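Local atomic coordinates of biofilm-associated surface protein (Staphylococcus aureus, PDB entry 7C7U), a protein that is a cell-wall-anchored surface protein that takes part in biofilm formation, binds calcium and probably switches to functional amyloid assembly. Residues Ser334-Asp346 against Arg353-Ala365. Sequence-based numbering, arbitrary orientation.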
loop_
_atom_site.group_PDB
_atom_site.type_symbol
_atom_site.label_atom_id
_atom_site.label_comp_id
_atom_site.label_asym_id
_atom_site.label_seq_id
_atom_site.Cartn_x
_atom_site.Cartn_y
_atom_site.Cartn_z
ATOM N N SER A 334 -5.966 -8.480 12.896
ATOM C CA SER A 334 -5.623 -7.903 11.601
ATOM C C SER A 334 -4.855 -6.594 11.744
ATOM O O SER A 334 -5.174 -5.752 12.587
ATOM C CB SER A 334 -6.885 -7.654 10.773
ATOM O OG SER A 334 -6.557 -6.975 9.567
ATOM N N VAL A 335 -3.859 -6.411 10.872
ATOM C CA VAL A 335 -3.066 -5.182 10.862
ATOM C C VAL A 335 -3.942 -3.967 10.578
ATOM O O VAL A 335 -3.585 -2.841 10.943
ATOM C CB VAL A 335 -1.908 -5.295 9.844
ATOM C CG1 VAL A 335 -2.395 -5.146 8.421
ATOM C CG2 VAL A 335 -0.778 -4.269 10.174
ATOM N N ASN A 336 -5.099 -4.173 9.948
ATOM C CA ASN A 336 -6.021 -3.084 9.655
ATOM C C ASN A 336 -6.707 -2.544 10.903
ATOM O O ASN A 336 -7.391 -1.518 10.816
ATOM C CB ASN A 336 -7.070 -3.557 8.630
ATOM C CG ASN A 336 -6.486 -3.733 7.243
ATOM O OD1 ASN A 336 -5.636 -2.949 6.827
ATOM N ND2 ASN A 336 -6.931 -4.765 6.521
ATOM N N ASN A 337 -6.555 -3.207 12.051
ATOM C CA ASN A 337 -7.158 -2.764 13.303
ATOM C C ASN A 337 -6.330 -1.724 14.050
ATOM O O ASN A 337 -6.781 -1.234 15.089
ATOM C CB ASN A 337 -7.375 -3.958 14.241
ATOM C CG ASN A 337 -8.419 -4.921 13.730
ATOM O OD1 ASN A 337 -8.181 -6.123 13.633
ATOM N ND2 ASN A 337 -9.581 -4.391 13.380
ATOM N N ILE A 338 -5.140 -1.374 13.570
ATOM C CA ILE A 338 -4.280 -0.490 14.359
ATOM C C ILE A 338 -4.662 0.968 14.150
ATOM O O ILE A 338 -4.888 1.710 15.113
ATOM C CB ILE A 338 -2.795 -0.726 14.021
ATOM C CG1 ILE A 338 -2.395 -2.179 14.279
ATOM C CG2 ILE A 338 -1.933 0.247 14.826
ATOM C CD1 ILE A 338 -1.024 -2.568 13.668
ATOM N N LEU A 339 -4.740 1.411 12.894
ATOM C CA LEU A 339 -5.142 2.783 12.646
ATOM C C LEU A 339 -6.619 3.008 12.927
ATOM O O LEU A 339 -7.030 4.155 13.138
ATOM C CB LEU A 339 -4.809 3.201 11.214
ATOM C CG LEU A 339 -3.393 3.737 10.932
ATOM C CD1 LEU A 339 -2.273 2.814 11.414
ATOM C CD2 LEU A 339 -3.267 4.043 9.441
ATOM N N THR A 340 -7.416 1.946 12.966
ATOM C CA THR A 340 -8.813 2.074 13.346
ATOM C C THR A 340 -9.012 1.957 14.850
ATOM O O THR A 340 -10.143 1.779 15.297
ATOM C CB THR A 340 -9.661 1.011 12.629
ATOM O OG1 THR A 340 -9.267 -0.291 13.072
ATOM C CG2 THR A 340 -9.481 1.095 11.125
ATOM N N LYS A 341 -7.948 2.025 15.648
ATOM C CA LYS A 341 -8.167 2.051 17.085
ATOM C C LYS A 341 -9.029 3.269 17.399
ATOM O O LYS A 341 -8.923 4.303 16.732
ATOM C CB LYS A 341 -6.849 2.102 17.857
ATOM C CG LYS A 341 -7.036 1.994 19.364
ATOM C CD LYS A 341 -5.780 2.366 20.144
ATOM C CE LYS A 341 -5.657 3.871 20.300
ATOM N NZ LYS A 341 -4.789 4.245 21.454
ATOM N N ASP A 342 -9.913 3.142 18.382
ATOM C CA ASP A 342 -10.845 4.217 18.734
ATOM C C ASP A 342 -11.777 4.588 17.586
ATOM O O ASP A 342 -12.341 5.689 17.581
ATOM C CB ASP A 342 -10.123 5.495 19.181
ATOM C CG ASP A 342 -9.199 5.272 20.341
ATOM O OD1 ASP A 342 -8.113 5.886 20.321
ATOM O OD2 ASP A 342 -9.536 4.474 21.245
ATOM N N ALA A 343 -11.909 3.743 16.569
ATOM C CA ALA A 343 -12.808 4.082 15.477
ATOM C C ALA A 343 -14.242 3.828 15.921
ATOM O O ALA A 343 -14.515 2.939 16.733
ATOM C CB ALA A 343 -12.500 3.280 14.213
ATOM N N LYS A 344 -15.161 4.617 15.383
ATOM C CA LYS A 344 -16.575 4.428 15.668
ATOM C C LYS A 344 -17.260 3.872 14.428
ATOM O O LYS A 344 -16.789 4.061 13.302
ATOM C CB LYS A 344 -17.254 5.736 16.099
ATOM C CG LYS A 344 -16.720 6.359 17.395
ATOM C CD LYS A 344 -17.411 7.708 17.637
ATOM C CE LYS A 344 -16.794 8.520 18.758
ATOM N NZ LYS A 344 -17.213 8.060 20.112
ATOM N N TYR A 345 -18.365 3.165 14.650
ATOM C CA TYR A 345 -19.117 2.519 13.586
ATOM C C TYR A 345 -20.580 2.930 13.693
ATOM O O TYR A 345 -21.083 3.191 14.788
ATOM C CB TYR A 345 -18.962 0.986 13.654
ATOM C CG TYR A 345 -17.518 0.557 13.523
ATOM C CD1 TYR A 345 -16.982 0.213 12.287
ATOM C CD2 TYR A 345 -16.683 0.530 14.632
ATOM C CE1 TYR A 345 -15.649 -0.154 12.165
ATOM C CE2 TYR A 345 -15.356 0.162 14.519
ATOM C CZ TYR A 345 -14.846 -0.177 13.285
ATOM O OH TYR A 345 -13.523 -0.538 13.182
ATOM N N ASP A 346 -21.253 3.016 12.549
ATOM C CA ASP A 346 -22.638 3.469 12.535
ATOM C C ASP A 346 -23.582 2.314 12.891
ATOM O O ASP A 346 -23.149 1.212 13.245
ATOM C CB ASP A 346 -22.974 4.111 11.187
ATOM C CG ASP A 346 -22.952 3.128 10.016
ATOM O OD1 ASP A 346 -23.022 1.897 10.221
ATOM O OD2 ASP A 346 -22.874 3.617 8.867
ATOM N N ARG A 353 -15.628 7.047 8.746
ATOM C CA ARG A 353 -14.278 7.292 8.239
ATOM C C ARG A 353 -13.583 8.430 8.983
ATOM O O ARG A 353 -12.353 8.422 9.141
ATOM C CB ARG A 353 -14.384 7.601 6.749
ATOM C CG ARG A 353 -15.024 6.461 5.959
ATOM C CD ARG A 353 -15.042 6.729 4.471
ATOM N NE ARG A 353 -13.827 7.338 3.965
ATOM C CZ ARG A 353 -13.765 8.553 3.432
ATOM N NH1 ARG A 353 -14.847 9.307 3.336
ATOM N NH2 ARG A 353 -12.613 9.009 2.972
ATOM N N GLU A 354 -14.362 9.408 9.445
ATOM C CA GLU A 354 -13.855 10.511 10.246
ATOM C C GLU A 354 -13.277 10.052 11.576
ATOM O O GLU A 354 -12.570 10.830 12.234
ATOM C CB GLU A 354 -15.002 11.512 10.506
ATOM C CG GLU A 354 -15.416 12.321 9.285
ATOM C CD GLU A 354 -16.365 11.587 8.337
ATOM O OE1 GLU A 354 -16.688 10.391 8.585
ATOM O OE2 GLU A 354 -16.801 12.228 7.345
ATOM N N THR A 355 -13.589 8.832 12.019
ATOM C CA THR A 355 -13.078 8.339 13.291
ATOM C C THR A 355 -11.829 7.466 13.153
ATOM O O THR A 355 -11.378 6.912 14.155
ATOM C CB THR A 355 -14.147 7.556 14.050
ATOM O OG1 THR A 355 -14.478 6.361 13.335
ATOM C CG2 THR A 355 -15.417 8.417 14.248
ATOM N N THR A 356 -11.282 7.296 11.956
ATOM C CA THR A 356 -10.067 6.498 11.822
ATOM C C THR A 356 -8.863 7.397 11.549
ATOM O O THR A 356 -9.001 8.563 11.167
ATOM C CB THR A 356 -10.209 5.420 10.730
ATOM O OG1 THR A 356 -9.177 4.444 10.904
ATOM C CG2 THR A 356 -10.082 5.996 9.320
ATOM N N LYS A 357 -7.668 6.861 11.811
ATOM C CA LYS A 357 -6.436 7.581 11.516
ATOM C C LYS A 357 -6.045 7.399 10.053
ATOM O O LYS A 357 -6.188 6.313 9.486
ATOM C CB LYS A 357 -5.301 7.106 12.433
ATOM C CG LYS A 357 -5.464 7.452 13.913
ATOM C CD LYS A 357 -4.180 7.108 14.690
ATOM C CE LYS A 357 -4.378 7.219 16.203
ATOM N NZ LYS A 357 -4.795 5.915 16.805
ATOM N N GLN A 358 -5.572 8.478 9.424
ATOM C CA GLN A 358 -5.048 8.373 8.065
ATOM C C GLN A 358 -3.588 7.900 8.044
ATOM O O GLN A 358 -3.140 7.323 7.049
ATOM C CB GLN A 358 -5.152 9.720 7.356
ATOM C CG GLN A 358 -4.900 9.645 5.844
ATOM C CD GLN A 358 -4.919 11.010 5.192
ATOM O OE1 GLN A 358 -4.747 12.019 5.871
ATOM N NE2 GLN A 358 -5.100 11.053 3.873
ATOM N N LYS A 359 -2.811 8.167 9.088
ATOM C CA LYS A 359 -1.477 7.573 9.109
ATOM C C LYS A 359 -1.022 7.397 10.541
ATOM O O LYS A 359 -1.582 7.982 11.477
ATOM C CB LYS A 359 -0.450 8.384 8.304
ATOM C CG LYS A 359 -0.224 9.809 8.750
ATOM C CD LYS A 359 0.859 10.463 7.901
ATOM C CE LYS A 359 1.969 11.063 8.774
ATOM N NZ LYS A 359 3.086 10.100 9.119
ATOM N N GLU A 360 0.000 6.557 10.705
ATOM C CA GLU A 360 0.646 6.410 11.996
ATOM C C GLU A 360 2.032 5.815 11.786
ATOM O O GLU A 360 2.183 4.805 11.094
ATOM C CB GLU A 360 -0.170 5.527 12.951
ATOM C CG GLU A 360 0.220 5.784 14.412
ATOM C CD GLU A 360 -0.631 5.031 15.430
ATOM O OE1 GLU A 360 -1.597 4.344 15.042
ATOM O OE2 GLU A 360 -0.319 5.120 16.633
ATOM N N ASP A 361 3.025 6.436 12.395
ATOM C CA ASP A 361 4.405 5.951 12.372
ATOM C C ASP A 361 4.735 5.219 13.662
ATOM O O ASP A 361 4.395 5.689 14.753
ATOM C CB ASP A 361 5.380 7.111 12.205
ATOM C CG ASP A 361 5.289 7.742 10.848
ATOM O OD1 ASP A 361 5.067 6.998 9.867
ATOM O OD2 ASP A 361 5.420 8.977 10.761
ATOM N N PHE A 362 5.433 4.084 13.538
ATOM C CA PHE A 362 5.968 3.376 14.689
ATOM C C PHE A 362 7.478 3.254 14.536
ATOM O O PHE A 362 7.974 3.022 13.435
ATOM C CB PHE A 362 5.339 1.999 14.859
ATOM C CG PHE A 362 3.820 2.036 14.868
ATOM C CD1 PHE A 362 3.114 2.019 13.684
ATOM C CD2 PHE A 362 3.128 2.134 16.057
ATOM C CE1 PHE A 362 1.712 2.083 13.673
ATOM C CE2 PHE A 362 1.731 2.192 16.058
ATOM C CZ PHE A 362 1.035 2.163 14.865
ATOM N N THR A 363 8.198 3.436 15.631
ATOM C CA THR A 363 9.654 3.459 15.575
ATOM C C THR A 363 10.233 2.347 16.428
ATOM O O THR A 363 9.598 1.877 17.374
ATOM C CB THR A 363 10.201 4.825 16.003
ATOM O OG1 THR A 363 9.627 5.197 17.249
ATOM C CG2 THR A 363 9.848 5.881 14.957
ATOM N N PHE A 364 11.437 1.899 16.037
ATOM C CA PHE A 364 12.119 0.765 16.645
ATOM C C PHE A 364 13.613 1.066 16.690
ATOM O O PHE A 364 14.104 1.936 15.960
ATOM C CB PHE A 364 11.899 -0.527 15.862
ATOM C CG PHE A 364 10.471 -0.740 15.473
ATOM C CD1 PHE A 364 9.944 -0.102 14.361
ATOM C CD2 PHE A 364 9.649 -1.522 16.258
ATOM C CE1 PHE A 364 8.598 -0.275 14.017
ATOM C CE2 PHE A 364 8.310 -1.692 15.919
ATOM C CZ PHE A 364 7.798 -1.066 14.802
ATOM N N ALA A 365 14.314 0.343 17.562
ATOM C CA ALA A 365 15.779 0.437 17.661
ATOM C C ALA A 365 16.364 -0.914 18.055
ATOM O O ALA A 365 15.712 -1.726 18.726
ATOM C CB ALA A 365 16.229 1.523 18.662
HETATM O O HOH W 1 -3.176 3.033 16.945
#
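The carbonyl oxygen of Leu-339 accepts a hydrogen bond from the backbone N of Lys-357 at 3.1 Å. Thr-356 OG1, anti to its own backbone N (chi1 -163°), comes equally near this oxygen, and Thr-340 CG2 packs against the same hydroxyl. Farther along, Thr-355 OG1 accepts a hydrogen bond from the backbone N of Lys-344 at 2.8 Å and also bonds to the carbonyl of Ile-352, a pair of bonds that would restrain the hydroxyl's rotation. The methyl CG2 of Thr-355 lies 3.7 Å from Lys-344 CB, the two side chains crossing at about a right angle. Between these polar ties, Ala-343 CA sends a C-H toward Thr-355 O. On the apolar side, the two methyls of Leu-339 diverge: CD2 lies over the backbone at Lys-357 and Lys-359, while CD1 meets Glu-360 CB at 3.8 Å. Ile-338 CG2 approaches Phe-362 CZ obliquely at 3.5 Å. A water donates to both Ile-338 O and Glu-360 OE1, bridging the turn to the strand. Two overlapping beta turns, type I from Ile-338 to Lys-341 and type II from Thr-340 to Ala-343, thus dock the connection after strand 323-331 onto the approach to and start of strand 359-369, whose neighbour 381-388 adds Leu-387 against both Leu-339 and Phe-362.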